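PDB 1G0D: protein-glutamine gamma-glutamyltransferase 2, which probably catalyses calcium-dependent cross-linking of proteins, joining peptide-bound glutamine to lysine side chains or other primary amines. Local coordinates for residues M185-E190 and I255-S260; Y177-D182 and A279-R284. One frame throughout, in Å; residues are numbered along the deposited sequence.

Contact 1 (M185-E190 and I255-S260); sequences MDICFE and ILQQWS
Van der Waals packing centres on Ile187, whose side chain fits as a knob into the hole formed by Leu256, Gln257, Trp259 and Ser260. Its two branches divide the work. CG2, anti to the backbone N, meets the rim of the indole close to the ring plane, with Ile187 CG2 3.6 Å from Trp259 CZ3; the other branch carries Ile187 CD1 to 3.2 Å from the amide oxygen Gln257 OE1, and these two side chains cross at about a right angle. Leu256 adds its CB, 4.3 Å from Ile187 CG2.

The polar part lies at Glu190, which runs extended beyond CG past the indole in the opposite sense. Ser260 OG donates to Glu190 OE2 at 2.8 Å, on the syn lone pair. A water donates to the other carboxylate oxygen, Glu190 OE1, and to Ser260 O, so both oxygens are engaged. The indole NH turns elsewhere, to Arg229 O.

The axes of the two short segments approach to 10.2 Å at 57°. This is a helix-helix crossing, joining helices 184-193 and 253-261 by one knob into a hole with a carboxylate-hydroxyl bond beside it, away from the catalytic residues and the probable calcium sites.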
loop_
_atom_site.group_PDB
_atom_site.type_symbol
_atom_site.label_atom_id
_atom_site.label_comp_id
_atom_site.label_asym_id
_atom_site.label_seq_id
_atom_site.Cartn_x
_atom_site.Cartn_y
_atom_site.Cartn_z
ATOM N N MET A 185 -4.764 -11.620 11.840
ATOM C CA MET A 185 -6.094 -11.873 11.328
ATOM C C MET A 185 -7.105 -11.343 12.339
ATOM O O MET A 185 -8.103 -10.719 11.987
ATOM C CB MET A 185 -6.315 -13.371 11.124
ATOM C CG MET A 185 -7.746 -13.729 10.742
ATOM S SD MET A 185 -8.164 -15.450 10.941
ATOM C CE MET A 185 -8.191 -15.578 12.769
ATOM N N ASP A 186 -6.848 -11.593 13.606
ATOM C CA ASP A 186 -7.754 -11.146 14.642
ATOM C C ASP A 186 -7.893 -9.635 14.693
ATOM O O ASP A 186 -8.993 -9.120 14.971
ATOM C CB ASP A 186 -7.262 -11.655 15.961
ATOM C CG ASP A 186 -7.151 -13.128 15.977
ATOM O OD1 ASP A 186 -8.032 -13.721 16.614
ATOM O OD2 ASP A 186 -6.203 -13.686 15.362
ATOM N N ILE A 187 -6.779 -8.937 14.451
ATOM C CA ILE A 187 -6.771 -7.474 14.442
ATOM C C ILE A 187 -7.499 -6.952 13.196
ATOM O O ILE A 187 -8.095 -5.874 13.214
ATOM C CB ILE A 187 -5.350 -6.890 14.395
ATOM C CG1 ILE A 187 -4.551 -7.271 15.643
ATOM C CG2 ILE A 187 -5.443 -5.403 14.340
ATOM C CD1 ILE A 187 -3.048 -7.193 15.482
ATOM N N CYS A 188 -7.432 -7.698 12.098
ATOM C CA CYS A 188 -8.107 -7.271 10.894
ATOM C C CYS A 188 -9.597 -7.182 11.187
ATOM O O CYS A 188 -10.190 -6.174 10.848
ATOM C CB CYS A 188 -7.819 -8.227 9.748
ATOM S SG CYS A 188 -6.177 -8.015 9.070
ATOM N N PHE A 189 -10.196 -8.201 11.822
ATOM C CA PHE A 189 -11.633 -8.178 12.190
ATOM C C PHE A 189 -11.916 -7.129 13.260
ATOM O O PHE A 189 -13.047 -6.699 13.413
ATOM C CB PHE A 189 -12.123 -9.541 12.711
ATOM C CG PHE A 189 -12.359 -10.560 11.621
ATOM C CD1 PHE A 189 -11.532 -11.676 11.502
ATOM C CD2 PHE A 189 -13.328 -10.345 10.648
ATOM C CE1 PHE A 189 -11.658 -12.555 10.422
ATOM C CE2 PHE A 189 -13.463 -11.219 9.564
ATOM C CZ PHE A 189 -12.625 -12.324 9.445
ATOM N N GLU A 190 -10.883 -6.717 13.993
ATOM C CA GLU A 190 -11.008 -5.684 15.025
ATOM C C GLU A 190 -11.148 -4.305 14.361
ATOM O O GLU A 190 -11.836 -3.404 14.847
ATOM C CB GLU A 190 -9.760 -5.696 15.899
ATOM C CG GLU A 190 -9.993 -5.088 17.252
ATOM C CD GLU A 190 -8.735 -4.932 18.084
ATOM O OE1 GLU A 190 -8.876 -4.360 19.178
ATOM O OE2 GLU A 190 -7.625 -5.355 17.675
ATOM N N ILE A 255 2.638 -1.758 13.129
ATOM C CA ILE A 255 1.646 -0.695 13.201
ATOM C C ILE A 255 0.331 -1.286 13.729
ATOM O O ILE A 255 -0.314 -0.706 14.602
ATOM C CB ILE A 255 1.374 -0.119 11.811
ATOM C CG1 ILE A 255 2.584 0.659 11.332
ATOM C CG2 ILE A 255 0.142 0.695 11.835
ATOM C CD1 ILE A 255 2.597 0.844 9.846
ATOM N N LEU A 256 -0.070 -2.438 13.178
ATOM C CA LEU A 256 -1.305 -3.103 13.600
ATOM C C LEU A 256 -1.238 -3.602 15.050
ATOM O O LEU A 256 -2.178 -3.405 15.818
ATOM C CB LEU A 256 -1.649 -4.263 12.655
ATOM C CG LEU A 256 -1.964 -3.927 11.181
ATOM C CD1 LEU A 256 -2.137 -5.212 10.357
ATOM C CD2 LEU A 256 -3.237 -3.116 11.096
ATOM N N GLN A 257 -0.138 -4.222 15.457
ATOM C CA GLN A 257 -0.088 -4.691 16.833
ATOM C C GLN A 257 -0.135 -3.489 17.786
ATOM O O GLN A 257 -0.779 -3.549 18.836
ATOM C CB GLN A 257 1.163 -5.550 17.091
ATOM C CG GLN A 257 1.316 -6.812 16.218
ATOM C CD GLN A 257 0.337 -7.980 16.560
ATOM O OE1 GLN A 257 -0.592 -7.830 17.363
ATOM N NE2 GLN A 257 0.556 -9.150 15.937
ATOM N N GLN A 258 0.515 -2.392 17.403
ATOM C CA GLN A 258 0.553 -1.172 18.218
ATOM C C GLN A 258 -0.828 -0.533 18.367
ATOM O O GLN A 258 -1.214 -0.133 19.457
ATOM C CB GLN A 258 1.522 -0.179 17.588
ATOM C CG GLN A 258 1.864 1.003 18.463
ATOM C CD GLN A 258 2.963 1.916 17.871
ATOM O OE1 GLN A 258 2.773 3.143 17.792
ATOM N NE2 GLN A 258 4.112 1.323 17.467
ATOM N N TRP A 259 -1.552 -0.422 17.252
ATOM C CA TRP A 259 -2.914 0.114 17.210
ATOM C C TRP A 259 -3.866 -0.691 18.143
ATOM O O TRP A 259 -4.654 -0.135 18.907
ATOM C CB TRP A 259 -3.430 0.028 15.767
ATOM C CG TRP A 259 -4.875 0.356 15.617
ATOM C CD1 TRP A 259 -5.418 1.605 15.512
ATOM C CD2 TRP A 259 -5.982 -0.572 15.516
ATOM N NE1 TRP A 259 -6.792 1.523 15.351
ATOM C CE2 TRP A 259 -7.163 0.203 15.352
ATOM C CE3 TRP A 259 -6.087 -1.970 15.548
ATOM C CZ2 TRP A 259 -8.427 -0.380 15.220
ATOM C CZ3 TRP A 259 -7.351 -2.549 15.412
ATOM C CH2 TRP A 259 -8.501 -1.750 15.248
ATOM N N SER A 260 -3.812 -2.013 18.056
ATOM C CA SER A 260 -4.654 -2.847 18.884
ATOM C C SER A 260 -4.156 -2.887 20.324
ATOM O O SER A 260 -4.917 -2.741 21.259
ATOM C CB SER A 260 -4.673 -4.256 18.331
ATOM O OG SER A 260 -5.347 -5.100 19.235
HETATM O O HOH W 1 -7.220 -3.665 21.233
#

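Contact 2 (Y177-D182 and A279-R284); sequences YGQFED and ACTVLR
Tyr177 and Thr281 bring the backbones closest, 4.9 Å between their CA atoms, where a loop with a type I turn from Gly178 to Glu181 lies against a helix. Gly178 has positive phi, a conformation that favours glycine.

Thr281 OG1 donates to Tyr177 O; the modelled 2.3 Å is very short, so the length is doubtful at this resolution. Further out, the phenol ring meets two helix residues, Cys280 over a face and Arg284 obliquely. Cys280 SG sits 4.0 Å from the Tyr177 ring centroid and 17° off the ring normal, a sulfur-aromatic contact displaced toward the rim. SG reaches the ring from a position anti to its own backbone N (chi1 -168°). Arg284 reaches the CD2-CE2 side, with its NH1 3.5 Å from Tyr177 CD2. Tyr177 CE2 in turn lies over a guanidinium face, although the two planes are 61° apart.

Gln179 packs beside Arg284: its NE2 is 3.7 Å from Arg284 CD, and the amide and guanidinium planes are nearly perpendicular. Their polar ends are held from outside, since Asn157 O accepts from both Gln179 NE2 and Arg284 NH1, while Arg284 NH2 bonds to Thr290 O.

This buried contact seats the loop after strand 169-176 on helix 272-286, the helix of the papain-like transglutaminase core that begins with the active-site Cys272.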
loop_
_atom_site.group_PDB
_atom_site.type_symbol
_atom_site.label_atom_id
_atom_site.label_comp_id
_atom_site.label_asym_id
_atom_site.label_seq_id
_atom_site.Cartn_x
_atom_site.Cartn_y
_atom_site.Cartn_z
ATOM N N TYR A 177 4.404 -7.528 4.449
ATOM C CA TYR A 177 2.971 -7.393 4.681
ATOM C C TYR A 177 2.569 -8.199 5.895
ATOM O O TYR A 177 1.598 -7.866 6.569
ATOM C CB TYR A 177 2.174 -7.861 3.479
ATOM C CG TYR A 177 2.418 -7.039 2.256
ATOM C CD1 TYR A 177 2.239 -5.671 2.267
ATOM C CD2 TYR A 177 2.862 -7.640 1.080
ATOM C CE1 TYR A 177 2.499 -4.905 1.122
ATOM C CE2 TYR A 177 3.126 -6.913 -0.047
ATOM C CZ TYR A 177 2.948 -5.544 -0.031
ATOM O OH TYR A 177 3.222 -4.844 -1.180
ATOM N N GLY A 178 3.310 -9.267 6.155
ATOM C CA GLY A 178 3.031 -10.124 7.301
ATOM C C GLY A 178 1.574 -10.436 7.601
ATOM O O GLY A 178 1.214 -10.458 8.763
ATOM N N GLN A 179 0.722 -10.682 6.598
ATOM C CA GLN A 179 -0.683 -10.979 6.886
ATOM C C GLN A 179 -0.935 -12.292 7.634
ATOM O O GLN A 179 -2.001 -12.472 8.239
ATOM C CB GLN A 179 -1.524 -10.965 5.607
ATOM C CG GLN A 179 -1.056 -11.906 4.548
ATOM C CD GLN A 179 -0.108 -11.250 3.591
ATOM O OE1 GLN A 179 0.562 -10.245 3.916
ATOM N NE2 GLN A 179 -0.032 -11.806 2.394
ATOM N N PHE A 180 0.040 -13.199 7.631
ATOM C CA PHE A 180 -0.135 -14.477 8.332
ATOM C C PHE A 180 0.654 -14.591 9.631
ATOM O O PHE A 180 0.774 -15.688 10.190
ATOM C CB PHE A 180 0.216 -15.642 7.409
ATOM C CG PHE A 180 -0.595 -15.655 6.150
ATOM C CD1 PHE A 180 -1.969 -15.386 6.189
ATOM C CD2 PHE A 180 0.011 -15.874 4.930
ATOM C CE1 PHE A 180 -2.717 -15.329 5.042
ATOM C CE2 PHE A 180 -0.716 -15.828 3.773
ATOM C CZ PHE A 180 -2.088 -15.551 3.823
ATOM N N GLU A 181 1.189 -13.454 10.097
ATOM C CA GLU A 181 1.952 -13.380 11.346
ATOM C C GLU A 181 0.959 -13.500 12.469
ATOM O O GLU A 181 -0.212 -13.206 12.294
ATOM C CB GLU A 181 2.711 -12.063 11.449
ATOM C CG GLU A 181 3.890 -11.949 10.475
ATOM C CD GLU A 181 5.071 -12.878 10.787
ATOM O OE1 GLU A 181 6.068 -12.379 11.348
ATOM O OE2 GLU A 181 5.023 -14.086 10.462
ATOM N N ASP A 182 1.402 -13.912 13.636
ATOM C CA ASP A 182 0.428 -14.131 14.684
ATOM C C ASP A 182 -0.500 -13.016 15.003
ATOM O O ASP A 182 -0.057 -11.898 15.233
ATOM C CB ASP A 182 1.096 -14.541 15.975
ATOM C CG ASP A 182 1.670 -15.900 15.897
ATOM O OD1 ASP A 182 2.110 -16.417 16.939
ATOM O OD2 ASP A 182 1.686 -16.443 14.783
ATOM N N ALA A 279 -3.045 -1.288 4.148
ATOM C CA ALA A 279 -4.348 -1.674 3.556
ATOM C C ALA A 279 -4.152 -3.013 2.890
ATOM O O ALA A 279 -5.003 -3.891 2.994
ATOM C CB ALA A 279 -4.840 -0.637 2.482
ATOM N N CYS A 280 -3.028 -3.156 2.192
ATOM C CA CYS A 280 -2.713 -4.394 1.522
ATOM C C CYS A 280 -2.639 -5.554 2.480
ATOM O O CYS A 280 -3.178 -6.591 2.184
ATOM C CB CYS A 280 -1.384 -4.295 0.818
ATOM S SG CYS A 280 -1.052 -5.635 -0.309
ATOM N N THR A 281 -1.975 -5.388 3.617
ATOM C CA THR A 281 -1.824 -6.470 4.607
ATOM C C THR A 281 -3.154 -6.993 5.105
ATOM O O THR A 281 -3.349 -8.189 5.269
ATOM C CB THR A 281 -1.059 -6.000 5.854
ATOM O OG1 THR A 281 0.349 -6.138 5.644
ATOM C CG2 THR A 281 -1.405 -6.838 7.028
ATOM N N VAL A 282 -4.072 -6.078 5.363
ATOM C CA VAL A 282 -5.368 -6.447 5.883
ATOM C C VAL A 282 -6.305 -7.061 4.842
ATOM O O VAL A 282 -6.988 -8.026 5.124
ATOM C CB VAL A 282 -6.057 -5.190 6.566
ATOM C CG1 VAL A 282 -7.492 -5.546 7.009
ATOM C CG2 VAL A 282 -5.212 -4.722 7.786
ATOM N N LEU A 283 -6.357 -6.506 3.645
ATOM C CA LEU A 283 -7.249 -7.050 2.638
ATOM C C LEU A 283 -6.686 -8.431 2.187
ATOM O O LEU A 283 -7.415 -9.428 2.083
ATOM C CB LEU A 283 -7.393 -6.025 1.500
ATOM C CG LEU A 283 -8.045 -4.701 1.960
ATOM C CD1 LEU A 283 -7.735 -3.617 0.971
ATOM C CD2 LEU A 283 -9.553 -4.847 2.112
ATOM N N ARG A 284 -5.379 -8.513 1.964
ATOM C CA ARG A 284 -4.792 -9.801 1.614
ATOM C C ARG A 284 -5.189 -10.784 2.729
ATOM O O ARG A 284 -5.726 -11.833 2.458
ATOM C CB ARG A 284 -3.281 -9.677 1.490
ATOM C CG ARG A 284 -2.880 -9.395 0.082
ATOM C CD ARG A 284 -1.397 -9.532 -0.157
ATOM N NE ARG A 284 -1.039 -8.850 -1.410
ATOM C CZ ARG A 284 0.171 -8.881 -1.953
ATOM N NH1 ARG A 284 1.137 -9.558 -1.351
ATOM N NH2 ARG A 284 0.428 -8.258 -3.102
#

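How the contacts relate
From the N terminus, the chain leaves strand 169-176 through loop 177-182 and enters helix 184-193, so the first segments of both contacts follow almost directly on one another. Contact 1 closes the shorter loop at helix 253-261, spanning 64 mostly non-strand residues; contact 2 closes the longer one at helix 272-286 and encloses it. With centres 10 Å apart, the two share a core: Cys188 SG lies 3.5 Å from Val282 CG1, and Leu256 CD1 is 3.8 Å from Thr281 CG2. A probable hydrogen bond, rather weak, joins Gln257 NE2 to Asp182 O. Contact 1 thus joins helices 184-193 and 253-261, contact 2 seats loop 177-182 on helix 272-286, and packing between the contacts unites the three helices.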